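Local coordinates for GH86A beta-porphyranase (Bacteroides plebeius, PDB 4AW7), which cleaves the sulfated red-algal polysaccharide porphyran at its beta-1,4 linkages, releasing mostly disaccharides, at residues 509-521 with 534-548. Sequence-based numbering, arbitrary orientation. Where two conformers were deposited one is given.
Sequences MSIGRPVSASKKP and DNWKGYGQSNRNIFF. With CA (calcium ion), chain C.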
loop_
_atom_site.group_PDB
_atom_site.type_symbol
_atom_site.label_atom_id
_atom_site.label_comp_id
_atom_site.label_asym_id
_atom_site.label_seq_id
_atom_site.Cartn_x
_atom_site.Cartn_y
_atom_site.Cartn_z
ATOM N N MET A 509 -14.312 -4.239 10.345
ATOM C CA MET A 509 -15.210 -3.160 10.738
ATOM C C MET A 509 -14.403 -1.877 10.854
ATOM O O MET A 509 -13.582 -1.770 11.777
ATOM C CB MET A 509 -15.835 -3.520 12.089
ATOM C CG MET A 509 -16.656 -2.437 12.710
ATOM S SD MET A 509 -17.360 -2.791 14.316
ATOM C CE MET A 509 -15.876 -2.859 15.307
ATOM N N SER A 510 -14.637 -0.936 9.947
ATOM C CA SER A 510 -13.923 0.339 9.986
ATOM C C SER A 510 -14.828 1.422 10.531
ATOM O O SER A 510 -15.967 1.572 10.051
ATOM C CB SER A 510 -13.340 0.709 8.621
ATOM O OG SER A 510 -12.338 -0.209 8.169
ATOM N N ILE A 511 -14.259 2.164 11.490
ATOM C CA ILE A 511 -14.997 3.232 12.167
ATOM C C ILE A 511 -14.123 4.468 12.261
ATOM O O ILE A 511 -12.908 4.396 12.421
ATOM C CB ILE A 511 -15.515 2.812 13.564
ATOM C CG1 ILE A 511 -14.376 2.415 14.479
ATOM C CG2 ILE A 511 -16.549 1.681 13.428
ATOM C CD1 ILE A 511 -14.810 2.114 15.956
ATOM N N GLY A 512 -14.782 5.627 12.163
ATOM C CA GLY A 512 -14.187 6.931 12.476
ATOM C C GLY A 512 -15.049 7.534 13.572
ATOM O O GLY A 512 -16.221 7.835 13.348
ATOM N N ARG A 513 -14.461 7.702 14.753
ATOM C CA ARG A 513 -15.219 8.237 15.899
ATOM C C ARG A 513 -14.254 9.032 16.765
ATOM O O ARG A 513 -13.056 8.785 16.781
ATOM C CB ARG A 513 -15.813 7.107 16.769
ATOM C CG ARG A 513 -16.568 6.000 16.036
ATOM C CD ARG A 513 -17.348 5.167 16.973
ATOM N NE ARG A 513 -18.571 5.881 17.379
ATOM C CZ ARG A 513 -19.359 5.557 18.412
ATOM N NH1 ARG A 513 -19.009 4.614 19.252
ATOM N NH2 ARG A 513 -20.454 6.273 18.639
ATOM N N PRO A 514 -14.787 9.982 17.560
ATOM C CA PRO A 514 -13.950 10.565 18.607
ATOM C C PRO A 514 -13.200 9.494 19.393
ATOM O O PRO A 514 -13.794 8.432 19.645
ATOM C CB PRO A 514 -14.965 11.292 19.499
ATOM C CG PRO A 514 -16.046 11.683 18.540
ATOM C CD PRO A 514 -16.186 10.428 17.642
ATOM N N VAL A 515 -11.957 9.741 19.824
ATOM C CA VAL A 515 -11.176 8.704 20.490
ATOM C C VAL A 515 -11.870 8.138 21.743
ATOM O O VAL A 515 -11.676 6.969 22.062
ATOM C CB VAL A 515 -9.720 9.113 20.814
ATOM C CG1 VAL A 515 -8.953 9.302 19.546
ATOM C CG2 VAL A 515 -9.648 10.377 21.696
ATOM N N SER A 516 -12.747 8.917 22.397
ATOM C CA SER A 516 -13.440 8.443 23.608
ATOM C C SER A 516 -14.688 7.617 23.326
ATOM O O SER A 516 -15.234 6.999 24.254
ATOM C CB SER A 516 -13.818 9.624 24.520
ATOM O OG SER A 516 -14.750 10.467 23.879
ATOM N N ALA A 517 -15.149 7.589 22.088
ATOM C CA ALA A 517 -16.354 6.859 21.764
ATOM C C ALA A 517 -16.103 5.340 21.777
ATOM O O ALA A 517 -14.962 4.870 21.583
ATOM C CB ALA A 517 -16.946 7.311 20.446
ATOM N N SER A 518 -17.162 4.567 22.029
ATOM C CA SER A 518 -17.010 3.128 22.139
ATOM C C SER A 518 -16.461 2.491 20.852
ATOM O O SER A 518 -16.923 2.801 19.754
ATOM C CB SER A 518 -18.376 2.529 22.444
ATOM O OG SER A 518 -18.289 1.122 22.576
ATOM N N LYS A 519 -15.540 1.550 21.047
ATOM C CA LYS A 519 -15.053 0.694 19.972
ATOM C C LYS A 519 -15.555 -0.756 20.148
ATOM O O LYS A 519 -15.004 -1.677 19.514
ATOM C CB LYS A 519 -13.541 0.696 19.935
ATOM C CG LYS A 519 -12.955 2.076 19.686
ATOM C CD LYS A 519 -11.496 2.019 19.850
ATOM C CE LYS A 519 -10.793 3.303 19.518
ATOM N NZ LYS A 519 -11.072 4.439 20.426
ATOM N N LYS A 520 -16.611 -0.925 20.953
ATOM C CA LYS A 520 -17.139 -2.246 21.367
ATOM C C LYS A 520 -18.615 -2.293 21.131
ATOM O O LYS A 520 -19.420 -2.442 22.059
ATOM C CB LYS A 520 -16.879 -2.479 22.845
ATOM C CG LYS A 520 -15.456 -2.735 23.077
ATOM C CD LYS A 520 -15.108 -4.218 22.861
ATOM C CE LYS A 520 -15.248 -5.021 24.152
ATOM N NZ LYS A 520 -14.837 -6.458 24.036
ATOM N N PRO A 521 -19.020 -2.194 19.866
ATOM C CA PRO A 521 -20.422 -2.406 19.581
ATOM C C PRO A 521 -20.813 -3.862 19.848
ATOM O O PRO A 521 -19.946 -4.745 19.937
ATOM C CB PRO A 521 -20.529 -2.125 18.081
ATOM C CG PRO A 521 -19.183 -2.527 17.542
ATOM C CD PRO A 521 -18.219 -2.099 18.629
ATOM N N ASP A 534 -10.703 -6.592 21.974
ATOM C CA ASP A 534 -10.178 -5.353 22.555
ATOM C C ASP A 534 -9.037 -4.758 21.777
ATOM O O ASP A 534 -8.845 -3.563 21.831
ATOM C CB ASP A 534 -9.745 -5.578 24.025
ATOM C CG ASP A 534 -10.878 -6.126 24.895
ATOM O OD1 ASP A 534 -11.961 -5.546 24.837
ATOM O OD2 ASP A 534 -10.672 -7.139 25.612
ATOM N N ASN A 535 -8.347 -5.582 21.015
ATOM C CA ASN A 535 -7.118 -5.250 20.313
ATOM C C ASN A 535 -7.368 -5.219 18.811
ATOM O O ASN A 535 -8.264 -5.874 18.290
ATOM C CB ASN A 535 -6.057 -6.319 20.651
ATOM C CG ASN A 535 -4.656 -5.917 20.247
ATOM O OD1 ASN A 535 -4.377 -4.735 19.995
ATOM N ND2 ASN A 535 -3.753 -6.883 20.225
ATOM N N TRP A 536 -6.558 -4.426 18.128
ATOM C CA TRP A 536 -6.537 -4.273 16.682
ATOM C C TRP A 536 -5.087 -4.055 16.236
ATOM O O TRP A 536 -4.196 -3.919 17.046
ATOM C CB TRP A 536 -7.442 -3.134 16.195
ATOM C CG TRP A 536 -7.168 -1.852 16.864
ATOM C CD1 TRP A 536 -6.172 -0.962 16.561
ATOM C CD2 TRP A 536 -7.873 -1.295 17.974
ATOM N NE1 TRP A 536 -6.218 0.110 17.409
ATOM C CE2 TRP A 536 -7.240 -0.077 18.298
ATOM C CE3 TRP A 536 -8.944 -1.730 18.758
ATOM C CZ2 TRP A 536 -7.665 0.725 19.364
ATOM C CZ3 TRP A 536 -9.377 -0.909 19.802
ATOM C CH2 TRP A 536 -8.738 0.302 20.083
ATOM N N LYS A 537 -4.880 -4.030 14.924
ATOM C CA LYS A 537 -3.537 -3.898 14.388
ATOM C C LYS A 537 -2.918 -2.548 14.767
ATOM O O LYS A 537 -3.440 -1.469 14.421
ATOM C CB LYS A 537 -3.561 -4.016 12.872
ATOM C CG LYS A 537 -3.989 -5.387 12.368
ATOM C CD LYS A 537 -4.299 -5.295 10.873
ATOM C CE LYS A 537 -5.048 -6.484 10.277
ATOM N NZ LYS A 537 -4.134 -7.628 10.127
ATOM N N GLY A 538 -1.774 -2.590 15.414
ATOM C CA GLY A 538 -1.076 -1.379 15.760
ATOM C C GLY A 538 -1.708 -0.646 16.912
ATOM O O GLY A 538 -2.390 -1.208 17.765
ATOM N N TYR A 539 -1.380 0.629 16.972
ATOM C CA TYR A 539 -1.569 1.391 18.189
ATOM C C TYR A 539 -2.967 1.928 18.387
ATOM O O TYR A 539 -3.836 1.833 17.532
ATOM C CB TYR A 539 -0.512 2.493 18.359
ATOM C CG TYR A 539 -0.758 3.837 17.725
ATOM C CD1 TYR A 539 -1.276 3.986 16.452
ATOM C CD2 TYR A 539 -0.512 4.988 18.449
ATOM C CE1 TYR A 539 -1.484 5.251 15.885
ATOM C CE2 TYR A 539 -0.720 6.239 17.901
ATOM C CZ TYR A 539 -1.181 6.375 16.612
ATOM O OH TYR A 539 -1.416 7.592 16.068
ATOM N N GLY A 540 -3.178 2.485 19.587
ATOM C CA GLY A 540 -4.481 2.895 20.001
ATOM C C GLY A 540 -4.973 4.211 19.450
ATOM O O GLY A 540 -6.112 4.547 19.677
ATOM N N GLN A 541 -4.106 4.974 18.791
ATOM C CA GLN A 541 -4.431 6.286 18.241
ATOM C C GLN A 541 -4.825 7.260 19.343
ATOM O O GLN A 541 -5.581 8.197 19.110
ATOM C CB GLN A 541 -5.534 6.252 17.158
ATOM C CG GLN A 541 -5.184 5.345 15.979
ATOM C CD GLN A 541 -6.214 5.343 14.896
ATOM O OE1 GLN A 541 -6.896 6.346 14.688
ATOM N NE2 GLN A 541 -6.242 4.269 14.105
ATOM N N SER A 542 -4.259 7.082 20.547
ATOM C CA SER A 542 -4.621 7.942 21.680
ATOM C C SER A 542 -4.197 9.386 21.470
ATOM O O SER A 542 -4.750 10.262 22.131
ATOM C CB SER A 542 -4.025 7.418 22.988
ATOM O OG SER A 542 -4.463 6.112 23.255
ATOM N N ASN A 543 -3.227 9.621 20.597
ATOM C CA ASN A 543 -2.718 10.968 20.288
ATOM C C ASN A 543 -3.412 11.589 19.080
ATOM O O ASN A 543 -2.928 12.590 18.496
ATOM C CB ASN A 543 -1.204 10.938 20.086
ATOM C CG ASN A 543 -0.781 10.226 18.787
ATOM O OD1 ASN A 543 -1.501 9.394 18.224
ATOM N ND2 ASN A 543 0.392 10.598 18.291
ATOM N N ARG A 544 -4.502 10.953 18.656
ATOM C CA ARG A 544 -5.326 11.494 17.594
ATOM C C ARG A 544 -6.621 11.945 18.283
ATOM O O ARG A 544 -7.055 11.370 19.263
ATOM C CB ARG A 544 -5.531 10.417 16.485
ATOM C CG ARG A 544 -4.274 10.165 15.583
ATOM C CD ARG A 544 -4.346 8.921 14.663
ATOM N NE ARG A 544 -5.638 8.893 14.004
ATOM C CZ ARG A 544 -5.935 9.401 12.808
ATOM N NH1 ARG A 544 -5.023 9.955 12.032
ATOM N NH2 ARG A 544 -7.177 9.362 12.409
ATOM N N ASN A 545 -7.253 12.939 17.765
ATOM C CA ASN A 545 -8.547 13.339 18.219
ATOM C C ASN A 545 -9.649 12.427 17.679
ATOM O O ASN A 545 -10.660 12.155 18.371
ATOM C CB ASN A 545 -8.753 14.788 17.730
ATOM C CG ASN A 545 -10.150 15.317 17.993
ATOM O OD1 ASN A 545 -10.607 15.328 19.121
ATOM N ND2 ASN A 545 -10.819 15.783 16.938
ATOM N N ILE A 546 -9.461 11.917 16.445
ATOM C CA ILE A 546 -10.408 11.005 15.829
ATOM C C ILE A 546 -9.718 9.687 15.631
ATOM O O ILE A 546 -8.657 9.619 15.002
ATOM C CB ILE A 546 -10.937 11.510 14.460
ATOM C CG1 ILE A 546 -11.449 12.961 14.566
ATOM C CG2 ILE A 546 -11.973 10.520 13.925
ATOM C CD1 ILE A 546 -11.498 13.687 13.217
ATOM N N PHE A 547 -10.328 8.630 16.146
ATOM C CA PHE A 547 -9.906 7.279 15.821
ATOM C C PHE A 547 -10.470 6.937 14.460
ATOM O O PHE A 547 -11.656 7.051 14.224
ATOM C CB PHE A 547 -10.457 6.257 16.806
ATOM C CG PHE A 547 -10.100 4.814 16.472
ATOM C CD1 PHE A 547 -8.906 4.304 16.852
ATOM C CD2 PHE A 547 -10.953 4.032 15.708
ATOM C CE1 PHE A 547 -8.552 2.993 16.533
ATOM C CE2 PHE A 547 -10.608 2.702 15.400
ATOM C CZ PHE A 547 -9.416 2.216 15.814
ATOM N N PHE A 548 -9.604 6.548 13.526
ATOM C CA PHE A 548 -10.046 6.008 12.243
ATOM C C PHE A 548 -9.268 4.743 11.987
ATOM O O PHE A 548 -8.056 4.789 11.793
ATOM C CB PHE A 548 -9.892 7.002 11.099
ATOM C CG PHE A 548 -10.441 6.486 9.795
ATOM C CD1 PHE A 548 -11.750 6.041 9.697
ATOM C CD2 PHE A 548 -9.660 6.458 8.651
ATOM C CE1 PHE A 548 -12.253 5.553 8.540
ATOM C CE2 PHE A 548 -10.183 5.997 7.429
ATOM C CZ PHE A 548 -11.484 5.553 7.378
HETATM CA CA CA C . -2.780 -3.250 18.977
HETATM O O HOH W 1 -8.657 5.817 20.370
HETATM O O HOH W 2 -4.734 -1.899 19.419
HETATM O O HOH W 3 -0.684 -2.270 19.795
HETATM O O HOH W 4 -2.951 -2.834 21.459
#
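An antiparallel strand pair at the edge of a mixed beta-sheet, with 546-548 on an outermost strand and a calcium-binding loop beside it, joins 509-521 to 534-548. Arg513 and Phe547 form the hydrogen-bonded pair: Arg513 N gives to Phe547 O (2.9 Å) and Phe547 N to Arg513 O (2.8 Å). At Gly512 the edge of the Phe548 ring lies close to CA, where a side chain would be tight. On the face bearing Phe547, Lys519 runs nearly extended toward Phe547 and Trp536 and bends only at its last torsion (chi4 67°). Its CD rests 3.3 Å from Trp536 CH2, its CE sits over the Phe547 face, 3.5 Å from the ring centroid, and its NZ makes an off-centre cation-pi contact; a long aliphatic chain with a charged end suits both tasks. Phe547 CE2 also meets Ile511 CG1 at 3.9 Å, while CE1 lies against one face of the Trp536 indole. With an alanine at Phe547 the ring is gone, and the Lys519 chain is likely to be freer to turn. Trp536 NE1 donates to Tyr539 O (2.9 Å) within the loop where Asn535 OD1, Trp536 O and Gly538 O bind calcium together with Asp381, a calcium-binding loop packed against the edge strand of a beta-sheet.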